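Local coordinates for protein dihydroorotase (Campylobacter jejuni subsp. jejuni, PDB 3PNU) that probably catalyses the reversible cyclisation of N-carbamoyl-L-aspartate to dihydroorotate in pyrimidine biosynthesis, using two zinc ions held in a TIM barrel, at residues Ala120-Asn125 with His155-Asp160; Asp164-Phe169 with Ile190-Leu195. One frame throughout, in Å; residues are numbered along the deposited sequence.

Contact 1: Ala120-Asn125 with His155-Asp160; sequences AGITTN and HGETND. With ZN (zinc ion), chain C.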
loop_
_atom_site.group_PDB
_atom_site.type_symbol
_atom_site.label_atom_id
_atom_site.label_comp_id
_atom_site.label_asym_id
_atom_site.label_seq_id
_atom_site.Cartn_x
_atom_site.Cartn_y
_atom_site.Cartn_z
ATOM N N ALA A 120 12.426 6.483 16.554
ATOM C CA ALA A 120 11.180 6.832 17.259
ATOM C C ALA A 120 9.899 6.665 16.451
ATOM O O ALA A 120 9.717 7.298 15.405
ATOM C CB ALA A 120 11.257 8.267 17.803
ATOM N N GLY A 121 9.033 5.794 16.970
ATOM C CA GLY A 121 7.717 5.507 16.405
ATOM C C GLY A 121 7.671 5.206 14.920
ATOM O O GLY A 121 6.865 5.792 14.187
ATOM N N ILE A 122 8.528 4.301 14.463
ATOM C CA ILE A 122 8.538 3.949 13.051
ATOM C C ILE A 122 7.905 2.576 12.817
ATOM O O ILE A 122 7.241 2.373 11.796
ATOM C CB ILE A 122 9.972 4.017 12.439
ATOM C CG1 ILE A 122 9.908 3.941 10.905
ATOM C CG2 ILE A 122 10.871 2.923 13.018
ATOM C CD1 ILE A 122 9.026 5.026 10.241
ATOM N N THR A 123 8.089 1.649 13.761
ATOM C CA THR A 123 7.549 0.284 13.621
ATOM C C THR A 123 6.811 -0.189 14.905
ATOM O O THR A 123 6.486 0.632 15.779
ATOM C CB THR A 123 8.693 -0.716 13.168
ATOM O OG1 THR A 123 8.134 -1.953 12.701
ATOM C CG2 THR A 123 9.709 -0.963 14.284
ATOM N N THR A 124 6.536 -1.495 14.995
ATOM C CA THR A 124 5.827 -2.098 16.148
ATOM C C THR A 124 6.646 -2.020 17.453
ATOM O O THR A 124 7.695 -2.666 17.573
ATOM C CB THR A 124 5.449 -3.591 15.863
ATOM O OG1 THR A 124 4.603 -3.665 14.712
ATOM C CG2 THR A 124 4.732 -4.228 17.058
ATOM N N ASN A 125 6.150 -1.232 18.416
ATOM C CA ASN A 125 6.800 -1.027 19.733
ATOM C C ASN A 125 8.140 -0.293 19.617
ATOM O O ASN A 125 9.210 -0.869 19.824
ATOM C CB ASN A 125 6.974 -2.356 20.480
ATOM C CG ASN A 125 5.659 -3.079 20.693
ATOM O OD1 ASN A 125 4.592 -2.459 20.751
ATOM N ND2 ASN A 125 5.729 -4.399 20.817
ATOM N N HIS A 155 16.912 -0.631 12.447
ATOM C CA HIS A 155 15.727 -0.667 11.591
ATOM C C HIS A 155 15.859 0.661 10.835
ATOM O O HIS A 155 15.532 1.721 11.363
ATOM C CB HIS A 155 14.446 -0.721 12.421
ATOM C CG HIS A 155 13.198 -0.709 11.592
ATOM N ND1 HIS A 155 12.340 -1.784 11.514
ATOM C CD2 HIS A 155 12.695 0.230 10.757
ATOM C CE1 HIS A 155 11.343 -1.497 10.697
ATOM N NE2 HIS A 155 11.537 -0.282 10.218
ATOM N N GLY A 156 16.376 0.607 9.613
ATOM C CA GLY A 156 16.672 1.820 8.823
ATOM C C GLY A 156 15.556 2.486 8.023
ATOM O O GLY A 156 15.449 2.308 6.821
ATOM N N GLU A 157 14.744 3.286 8.698
ATOM C CA GLU A 157 13.657 4.017 8.053
ATOM C C GLU A 157 13.434 5.335 8.733
ATOM O O GLU A 157 13.462 5.405 9.964
ATOM C CB GLU A 157 12.330 3.262 8.124
ATOM C CG GLU A 157 12.196 2.123 7.178
ATOM C CD GLU A 157 10.773 1.579 7.123
ATOM O OE1 GLU A 157 10.204 1.192 8.174
ATOM O OE2 GLU A 157 10.235 1.528 6.015
ATOM N N THR A 158 13.222 6.370 7.917
ATOM C CA THR A 158 12.884 7.699 8.411
ATOM C C THR A 158 11.354 7.738 8.461
ATOM O O THR A 158 10.702 6.698 8.265
ATOM C CB THR A 158 13.359 8.803 7.468
ATOM O OG1 THR A 158 12.699 8.652 6.215
ATOM C CG2 THR A 158 14.882 8.765 7.269
ATOM N N ASN A 159 10.798 8.926 8.710
ATOM C CA ASN A 159 9.351 9.168 8.774
ATOM C C ASN A 159 8.824 9.914 7.547
ATOM O O ASN A 159 7.730 10.455 7.556
ATOM C CB ASN A 159 9.018 9.956 10.037
ATOM C CG ASN A 159 9.246 9.142 11.292
ATOM O OD1 ASN A 159 8.906 7.961 11.338
ATOM N ND2 ASN A 159 9.811 9.768 12.318
ATOM N N ASP A 160 9.608 9.913 6.484
ATOM C CA ASP A 160 9.234 10.525 5.231
ATOM C C ASP A 160 8.155 9.675 4.521
ATOM O O ASP A 160 7.637 8.710 5.087
ATOM C CB ASP A 160 10.488 10.596 4.371
ATOM C CG ASP A 160 11.565 11.445 4.995
ATOM O OD1 ASP A 160 11.187 12.450 5.619
ATOM O OD2 ASP A 160 12.771 11.129 4.852
HETATM ZN ZN ZN C . 12.577 -3.835 11.694
HETATM O O HOH W 1 7.673 2.562 8.580
HETATM O O HOH W 2 11.202 -5.264 11.299
#

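Contact 2: Asp164-Phe169 with Ile190-Leu195; sequences DRESNF and ITTKTL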
loop_
_atom_site.group_PDB
_atom_site.type_symbol
_atom_site.label_atom_id
_atom_site.label_comp_id
_atom_site.label_asym_id
_atom_site.label_seq_id
_atom_site.Cartn_x
_atom_site.Cartn_y
_atom_site.Cartn_z
ATOM N N ASP A 164 9.878 6.001 0.430
ATOM C CA ASP A 164 11.239 6.558 0.503
ATOM C C ASP A 164 11.901 6.449 1.883
ATOM O O ASP A 164 13.023 6.900 2.078
ATOM C CB ASP A 164 11.201 8.058 0.187
ATOM C CG ASP A 164 10.645 8.379 -1.193
ATOM O OD1 ASP A 164 10.630 7.521 -2.097
ATOM O OD2 ASP A 164 10.255 9.543 -1.372
ATOM N N ARG A 165 11.223 5.859 2.842
ATOM C CA ARG A 165 11.762 5.816 4.185
ATOM C C ARG A 165 13.118 5.173 4.293
ATOM O O ARG A 165 13.970 5.678 5.034
ATOM C CB ARG A 165 10.795 5.133 5.134
ATOM C CG ARG A 165 9.561 5.924 5.347
ATOM C CD ARG A 165 8.572 5.193 6.194
ATOM N NE ARG A 165 7.418 6.039 6.408
ATOM C CZ ARG A 165 6.275 5.637 6.941
ATOM N NH1 ARG A 165 6.121 4.376 7.327
ATOM N NH2 ARG A 165 5.275 6.507 7.077
ATOM N N GLU A 166 13.333 4.081 3.560
ATOM C CA GLU A 166 14.617 3.391 3.639
ATOM C C GLU A 166 15.707 4.113 2.837
ATOM O O GLU A 166 16.816 4.328 3.354
ATOM C CB GLU A 166 14.519 1.927 3.224
ATOM C CG GLU A 166 15.862 1.228 3.240
ATOM C CD GLU A 166 15.774 -0.252 2.919
ATOM O OE1 GLU A 166 16.652 -0.728 2.172
ATOM O OE2 GLU A 166 14.832 -0.930 3.398
ATOM N N SER A 167 15.418 4.480 1.596
ATOM C CA SER A 167 16.431 5.175 0.817
ATOM C C SER A 167 16.844 6.476 1.474
ATOM O O SER A 167 18.003 6.833 1.419
ATOM C CB SER A 167 15.965 5.433 -0.598
ATOM O OG SER A 167 15.877 4.197 -1.285
ATOM N N ASN A 168 15.912 7.178 2.111
ATOM C CA ASN A 168 16.274 8.427 2.766
ATOM C C ASN A 168 17.092 8.180 4.021
ATOM O O ASN A 168 17.766 9.091 4.517
ATOM C CB ASN A 168 15.029 9.296 3.081
ATOM C CG ASN A 168 14.276 9.706 1.831
ATOM O OD1 ASN A 168 14.721 9.452 0.722
ATOM N ND2 ASN A 168 13.129 10.325 2.010
ATOM N N PHE A 169 17.041 6.959 4.543
ATOM C CA PHE A 169 17.800 6.625 5.749
ATOM C C PHE A 169 19.283 6.344 5.402
ATOM O O PHE A 169 20.132 6.271 6.269
ATOM C CB PHE A 169 17.186 5.425 6.448
ATOM C CG PHE A 169 17.617 5.290 7.873
ATOM C CD1 PHE A 169 16.889 5.902 8.879
ATOM C CD2 PHE A 169 18.756 4.595 8.205
ATOM C CE1 PHE A 169 17.290 5.802 10.191
ATOM C CE2 PHE A 169 19.168 4.493 9.515
ATOM C CZ PHE A 169 18.442 5.093 10.512
ATOM N N ILE A 190 16.975 -5.100 4.641
ATOM C CA ILE A 190 17.068 -4.113 3.576
ATOM C C ILE A 190 16.091 -4.488 2.485
ATOM O O ILE A 190 15.825 -5.680 2.240
ATOM C CB ILE A 190 18.464 -3.933 3.034
ATOM C CG1 ILE A 190 19.006 -5.220 2.385
ATOM C CG2 ILE A 190 19.398 -3.453 4.164
ATOM C CD1 ILE A 190 20.326 -4.964 1.555
ATOM N N THR A 191 15.557 -3.463 1.836
ATOM C CA THR A 191 14.540 -3.630 0.819
ATOM C C THR A 191 14.711 -2.759 -0.409
ATOM O O THR A 191 13.833 -2.726 -1.239
ATOM C CB THR A 191 13.201 -3.244 1.425
ATOM O OG1 THR A 191 13.242 -1.858 1.796
ATOM C CG2 THR A 191 12.901 -4.115 2.683
ATOM N N THR A 192 15.827 -2.057 -0.520
ATOM C CA THR A 192 16.049 -1.150 -1.620
ATOM C C THR A 192 17.390 -1.355 -2.296
ATOM O O THR A 192 18.372 -1.803 -1.686
ATOM C CB THR A 192 16.094 0.303 -1.118
ATOM O OG1 THR A 192 17.198 0.455 -0.216
ATOM C CG2 THR A 192 14.783 0.708 -0.415
ATOM N N LYS A 193 17.440 -0.987 -3.561
ATOM C CA LYS A 193 18.672 -1.042 -4.314
ATOM C C LYS A 193 19.656 -0.048 -3.689
ATOM O O LYS A 193 20.858 -0.281 -3.660
ATOM C CB LYS A 193 18.388 -0.704 -5.764
ATOM C CG LYS A 193 19.599 -0.787 -6.697
ATOM C CD LYS A 193 19.157 -0.628 -8.130
ATOM C CE LYS A 193 20.336 -0.582 -9.086
ATOM N NZ LYS A 193 19.871 -0.458 -10.499
ATOM N N THR A 194 19.137 1.054 -3.163
ATOM C CA THR A 194 19.983 2.038 -2.529
ATOM C C THR A 194 20.833 1.404 -1.437
ATOM O O THR A 194 22.020 1.682 -1.356
ATOM C CB THR A 194 19.162 3.178 -1.876
ATOM O OG1 THR A 194 18.255 3.736 -2.836
ATOM C CG2 THR A 194 20.083 4.272 -1.319
ATOM N N LEU A 195 20.242 0.557 -0.596
ATOM C CA LEU A 195 21.029 -0.034 0.496
ATOM C C LEU A 195 21.852 -1.220 0.010
ATOM O O LEU A 195 22.903 -1.525 0.571
ATOM C CB LEU A 195 20.179 -0.345 1.737
ATOM C CG LEU A 195 19.576 0.897 2.407
ATOM C CD1 LEU A 195 18.942 0.546 3.757
ATOM C CD2 LEU A 195 20.635 2.014 2.629
#

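Contact 1: Ala120-Asn125 with His155-Asp160
At the rim of the dinuclear zinc site of this TIM-barrel amidohydrolase, I122 and T123 pack against the zinc ligand H155 and the turn that follows it. T123 presents its methyl to one face of the imidazole: CG2 lies 4.2 Å from the centroid of the H155 ring, 25° off the ring normal, a CH-pi contact displaced toward the rim. The side chain of H155 reaches this place with CG anti to its backbone N (chi1 178°). Its ND1 binds a zinc ion at 2.1 Å, and water 2 is another ligand of that ion. The second ring nitrogen is tied down as well: H155 NE2 donates to E157 OE1 at 2.9 Å, nearly straight and almost in the ring plane, reaching the anti side of E157 OE1 but tilted 33° out of the carboxylate plane. Together with the zinc bond, this His-carboxylate bond fixes the rotation of the imidazole; E157 thus acts as a second-shell residue positioning the zinc ligand. Water 1 joins the segments, donating to E157 OE1 at 2.9 Å and to I122 O at 3.3 Å. Buried I122 splits its branches, with CG2 4.0 Å from H155 CD2, CG1 3.7 Å from E157 CB, and CD1 beside T158 O and N159 OD1. H189 shares the zinc ion with H155, and their rings meet edge-to-face. N62, predicted to bind the substrate, hydrogen-bonds T124 and N125. The two segments are loops: 120-125 leads toward helix 135-147, while 155-160 links strand 152-154 to helix 170-179.

Contact 2: Asp164-Phe169 with Ile190-Leu195
A buried polar contact joins two successive beta-to-alpha connections of the barrel, with the carboxylate of E166 inserted at the turn that starts helix 193-201. E166 extends fully, CG anti to the backbone N (chi1 177°), and its end meets T192 coming from the opposite direction. OE1 accepts from two main donors. T191 N approaches on the syn lone pair of E166 OE1 at 3.0 Å in a nearly straight bond, while T192 OG1 stands above the carboxylate plane, 2.7 Å from E166 OE1; a longer bond from T192 N is weak. T191 OG1 is modelled so close to E166 OE2 that the length is doubtful, and T191 N adds a weak second bond to OE2. Several donors thus hold the carboxylate against rotation and meet its hydrogen-bonding needs in a buried setting. T192 is also the N-cap of the helix: its OG1 accepts from L195 N at 3.1 Å while giving its own proton to E166, which couples the carboxylate to the helix start. The positive end of the helix dipole probably favours the ionised glutamate, as may K237, hydrogen-bonded to T191 OG1. L195 crosses the E166 chain at a slant, CD1 touching CG and OE1. Next to E166 in the chain, S167 pairs with T194, their hydroxyls hydrogen-bonding, S167 OG to T194 OG1 2.9 Å. D164 forms a salt bridge with R238 of the second subunit. L195 and T194 touch A170 of helix 170-179, and I190 lies on strand 205-209 and L245 of helix 239-250.

How the contacts relate
From the N terminus, the chain passes through 120-125, helix 135-147 and strand 152-154 before 155-160 returns to close contact 1 over the zinc site. It then runs almost directly into 164-169, and helix 170-179 and strand 185-187 follow before 190-195 closes contact 2. The two contacts are therefore in series, neither nested nor crossed. They also touch: D160 OD2 probably hydrogen-bonds N168 ND2, D160 O probably hydrogen-bonds R165 NE, and the ring of F169 packs on the backbone of G156 and E157. Together they join three consecutive loops of the barrel, beginning beside the zinc ligand H155.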